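Local coordinates for protein 11S globulin subunit beta (Cucurbita maxima, PDB 2E9Q) that serves as a seed storage protein, a nutrient reservoir built as a hexameric 11S globulin with cupin domains, at residues T308-Y311 and H312-P315; E370-E373 and G374-L377. All coordinates share one frame; numbering follows the deposited sequence.

Contact 1: T308-Y311 and H312-P315; sequences TANY and HTLP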
loop_
_atom_site.group_PDB
_atom_site.type_symbol
_atom_site.label_atom_id
_atom_site.label_comp_id
_atom_site.label_asym_id
_atom_site.label_seq_id
_atom_site.Cartn_x
_atom_site.Cartn_y
_atom_site.Cartn_z
ATOM N N THR A 308 13.731 -13.456 -18.514
ATOM C CA THR A 308 12.943 -12.957 -17.397
ATOM C C THR A 308 12.949 -13.795 -16.127
ATOM O O THR A 308 12.987 -15.030 -16.159
ATOM C CB THR A 308 11.473 -12.784 -17.805
ATOM O OG1 THR A 308 11.395 -12.031 -19.022
ATOM C CG2 THR A 308 10.692 -12.072 -16.705
ATOM N N ALA A 309 12.900 -13.097 -15.003
ATOM C CA ALA A 309 12.842 -13.717 -13.699
ATOM C C ALA A 309 11.714 -12.996 -12.976
ATOM O O ALA A 309 11.882 -11.862 -12.528
ATOM C CB ALA A 309 14.154 -13.530 -12.962
ATOM N N ASN A 310 10.548 -13.633 -12.905
ATOM C CA ASN A 310 9.408 -13.042 -12.213
ATOM C C ASN A 310 8.859 -14.092 -11.253
ATOM O O ASN A 310 9.434 -15.170 -11.121
ATOM C CB ASN A 310 8.330 -12.575 -13.203
ATOM C CG ASN A 310 7.907 -13.668 -14.182
ATOM O OD1 ASN A 310 7.909 -14.858 -13.850
ATOM N ND2 ASN A 310 7.525 -13.262 -15.392
ATOM N N TYR A 311 7.754 -13.791 -10.587
ATOM C CA TYR A 311 7.219 -14.733 -9.629
ATOM C C TYR A 311 6.763 -16.040 -10.278
ATOM O O TYR A 311 6.652 -17.042 -9.595
ATOM C CB TYR A 311 6.089 -14.088 -8.824
ATOM C CG TYR A 311 4.761 -14.075 -9.520
ATOM C CD1 TYR A 311 3.829 -15.095 -9.303
ATOM C CD2 TYR A 311 4.434 -13.059 -10.411
ATOM C CE1 TYR A 311 2.611 -15.100 -9.953
ATOM C CE2 TYR A 311 3.216 -13.054 -11.073
ATOM C CZ TYR A 311 2.306 -14.078 -10.837
ATOM O OH TYR A 311 1.087 -14.064 -11.470
ATOM N N HIS A 312 6.511 -16.033 -11.586
ATOM C CA HIS A 312 6.113 -17.260 -12.279
ATOM C C HIS A 312 7.292 -18.229 -12.361
ATOM O O HIS A 312 7.102 -19.448 -12.355
ATOM C CB HIS A 312 5.646 -16.986 -13.713
ATOM C CG HIS A 312 4.292 -16.359 -13.808
ATOM N ND1 HIS A 312 3.186 -16.880 -13.174
ATOM C CD2 HIS A 312 3.864 -15.253 -14.462
ATOM C CE1 HIS A 312 2.136 -16.119 -13.427
ATOM N NE2 HIS A 312 2.520 -15.125 -14.206
ATOM N N THR A 313 8.506 -17.687 -12.450
ATOM C CA THR A 313 9.708 -18.511 -12.556
ATOM C C THR A 313 10.450 -18.633 -11.239
ATOM O O THR A 313 11.250 -19.545 -11.049
ATOM C CB THR A 313 10.698 -17.934 -13.572
ATOM O OG1 THR A 313 11.110 -16.631 -13.146
ATOM C CG2 THR A 313 10.068 -17.851 -14.944
ATOM N N LEU A 314 10.206 -17.694 -10.340
ATOM C CA LEU A 314 10.855 -17.708 -9.047
ATOM C C LEU A 314 9.822 -17.198 -8.052
ATOM O O LEU A 314 9.728 -15.993 -7.790
ATOM C CB LEU A 314 12.099 -16.818 -9.067
ATOM C CG LEU A 314 12.959 -16.764 -7.792
ATOM C CD1 LEU A 314 13.594 -18.126 -7.521
ATOM C CD2 LEU A 314 14.044 -15.707 -7.962
ATOM N N PRO A 315 9.023 -18.127 -7.489
ATOM C CA PRO A 315 7.951 -17.902 -6.512
ATOM C C PRO A 315 8.235 -16.862 -5.438
ATOM O O PRO A 315 7.357 -16.098 -5.056
ATOM C CB PRO A 315 7.747 -19.287 -5.908
ATOM C CG PRO A 315 7.993 -20.180 -7.071
ATOM C CD PRO A 315 9.233 -19.575 -7.697
#
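A chi1 of 53° swings the N310 amide in over its own backbone, and OD1 then faces the N-H groups of H312 and T313. This sets up an Asx turn at the end of strand 304-309, in the C-terminal cupin domain. OD1 of N310 takes a weak hydrogen bond from H312 N, 2.9 Å away. A second comes from T313 N to N310 OD1, 3.2 Å long and almost in line with the side-chain C=O. The backbone carbonyl of N310 takes two more. N310 O accepts L314 N at 2.8 Å and T313 N at 3.0 Å, the latter from above the carbonyl plane. So T313 N is shared between two oxygens of one residue.

The Y311 torsion (chi1 81°) brings its ring over the imidazole of H312. The two side chains run alongside and point the same way; the rings overlap obliquely, planes 36° apart. CZ of Y311 sits over a face of the imidazole, 3.3 Å from H312 CE1. With an alanine at Y311, the imidazole would probably lose this cover and be freer to turn. Y311 also touches L317 and R318 of helix 317-320. The hydroxyl of T313 is hydrogen-bonded to OE1 of Q288 on strand 287-289. Across the turn, Y311 CA makes a CA-H...O contact with L314 O at 3.4 Å.

Contact 2: E370-E373 and G374-L377; sequences EVRE and GQVL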
loop_
_atom_site.group_PDB
_atom_site.type_symbol
_atom_site.label_atom_id
_atom_site.label_comp_id
_atom_site.label_asym_id
_atom_site.label_seq_id
_atom_site.Cartn_x
_atom_site.Cartn_y
_atom_site.Cartn_z
ATOM N N GLU A 370 23.244 8.336 -24.845
ATOM C CA GLU A 370 23.891 7.050 -24.682
ATOM C C GLU A 370 23.872 6.533 -23.256
ATOM O O GLU A 370 23.803 7.300 -22.303
ATOM C CB GLU A 370 25.355 7.144 -25.116
ATOM C CG GLU A 370 25.580 7.369 -26.593
ATOM C CD GLU A 370 25.121 6.193 -27.429
ATOM O OE1 GLU A 370 24.042 6.299 -28.055
ATOM O OE2 GLU A 370 25.834 5.158 -27.448
ATOM N N VAL A 371 23.941 5.213 -23.142
ATOM C CA VAL A 371 24.019 4.526 -21.868
ATOM C C VAL A 371 25.197 3.596 -22.099
ATOM O O VAL A 371 25.209 2.835 -23.068
ATOM C CB VAL A 371 22.767 3.683 -21.561
ATOM C CG1 VAL A 371 22.931 3.018 -20.217
ATOM C CG2 VAL A 371 21.532 4.553 -21.547
ATOM N N ARG A 372 26.195 3.666 -21.229
ATOM C CA ARG A 372 27.370 2.832 -21.393
ATOM C C ARG A 372 27.547 1.883 -20.218
ATOM O O ARG A 372 27.011 2.116 -19.128
ATOM C CB ARG A 372 28.617 3.707 -21.531
ATOM C CG ARG A 372 28.442 4.886 -22.464
ATOM C CD ARG A 372 29.754 5.616 -22.701
ATOM N NE ARG A 372 29.557 6.872 -23.420
ATOM C CZ ARG A 372 28.892 6.993 -24.569
ATOM N NH1 ARG A 372 28.343 5.931 -25.155
ATOM N NH2 ARG A 372 28.773 8.188 -25.135
ATOM N N GLU A 373 28.304 0.814 -20.456
ATOM C CA GLU A 373 28.588 -0.188 -19.437
ATOM C C GLU A 373 28.858 0.514 -18.126
ATOM O O GLU A 373 29.600 1.489 -18.090
ATOM C CB GLU A 373 29.819 -1.020 -19.831
ATOM C CG GLU A 373 30.221 -2.095 -18.810
ATOM C CD GLU A 373 31.037 -1.551 -17.635
ATOM O OE1 GLU A 373 30.951 -2.133 -16.531
ATOM O OE2 GLU A 373 31.777 -0.556 -17.810
ATOM N N GLY A 374 28.247 0.020 -17.055
ATOM C CA GLY A 374 28.464 0.613 -15.750
ATOM C C GLY A 374 27.475 1.695 -15.381
ATOM O O GLY A 374 27.460 2.151 -14.239
ATOM N N GLN A 375 26.642 2.101 -16.333
ATOM C CA GLN A 375 25.670 3.149 -16.062
ATOM C C GLN A 375 24.256 2.637 -15.813
ATOM O O GLN A 375 23.900 1.533 -16.225
ATOM C CB GLN A 375 25.633 4.153 -17.217
ATOM C CG GLN A 375 26.955 4.864 -17.490
ATOM C CD GLN A 375 26.804 5.948 -18.546
ATOM O OE1 GLN A 375 26.214 5.725 -19.607
ATOM N NE2 GLN A 375 27.333 7.130 -18.255
ATOM N N VAL A 376 23.455 3.481 -15.159
ATOM C CA VAL A 376 22.067 3.178 -14.826
ATOM C C VAL A 376 21.067 4.201 -15.377
ATOM O O VAL A 376 21.229 5.403 -15.185
ATOM C CB VAL A 376 21.877 3.129 -13.295
ATOM C CG1 VAL A 376 20.395 2.879 -12.956
ATOM C CG2 VAL A 376 22.782 2.050 -12.692
ATOM N N LEU A 377 20.040 3.717 -16.066
ATOM C CA LEU A 377 18.986 4.571 -16.589
ATOM C C LEU A 377 17.677 4.055 -15.989
ATOM O O LEU A 377 17.317 2.898 -16.179
ATOM C CB LEU A 377 18.910 4.518 -18.117
ATOM C CG LEU A 377 17.734 5.334 -18.695
ATOM C CD1 LEU A 377 17.920 6.827 -18.412
ATOM C CD2 LEU A 377 17.628 5.099 -20.184
#
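Q375, G374 and V371 have the most surface buried in this turn. Q375 closes it twice. Its backbone N donates to R372 O at 2.8 Å, in the carbonyl plane, which completes a type II beta turn from R372 to Q375. Its side chain then reaches back along the incoming strand. CG stands anti to the carbonyl carbon (chi1 -60°) and the chain is extended beyond it, which brings OE1 within 2.6 Å of R372 N. That hydrogen bond is fairly straight, 159° at the hydrogen, with the donor tilted 29° from the amide carbonyl plane. The same oxygen lies 3.4 Å from V371 CA. The other end of the amide, NE2, is hydrogen-bonded to D36.

G374 takes the third position of the turn. Its backbone angles would press any CB against the carbonyl O of E373, so the position calls for glycine.

V371 supplies the apolar side. Its CG1 meets Q375 CB at 4.2 Å, and its CG2 meets L377 CD2, also at 4.2 Å. The V371 and L377 side chains cross at about a right angle, and both touch V356.

The turn joins strand 365-372 to strand 376-379 in the second cupin domain. V371 is backbone-bonded to A354 on strand 353-359, while G374 and Q375 bond to A349 on strand 345-350. The chain therefore passes here from one antiparallel sheet to the other.

Both contacts are local turns at strand ends of the C-terminal cupin domain. Their nearest atoms are about 16 Å apart, so they do not touch. They reach the same sheet: contact 1 leaves it from strand 304-309, and contact 2 enters it at its outer strand 376-379. Each mixes surface and core. Contact 1 sets exposed H312 and T313 against buried A309 and L314; contact 2 sets exposed R372 and E373 against buried V371, G374 and L377. In contact 1 the amide oxygen reaches forward to two backbone N-H groups, one weakly. In contact 2 it reaches back to one, on the incoming strand, while a valine and a leucine, one from each strand, add an apolar side.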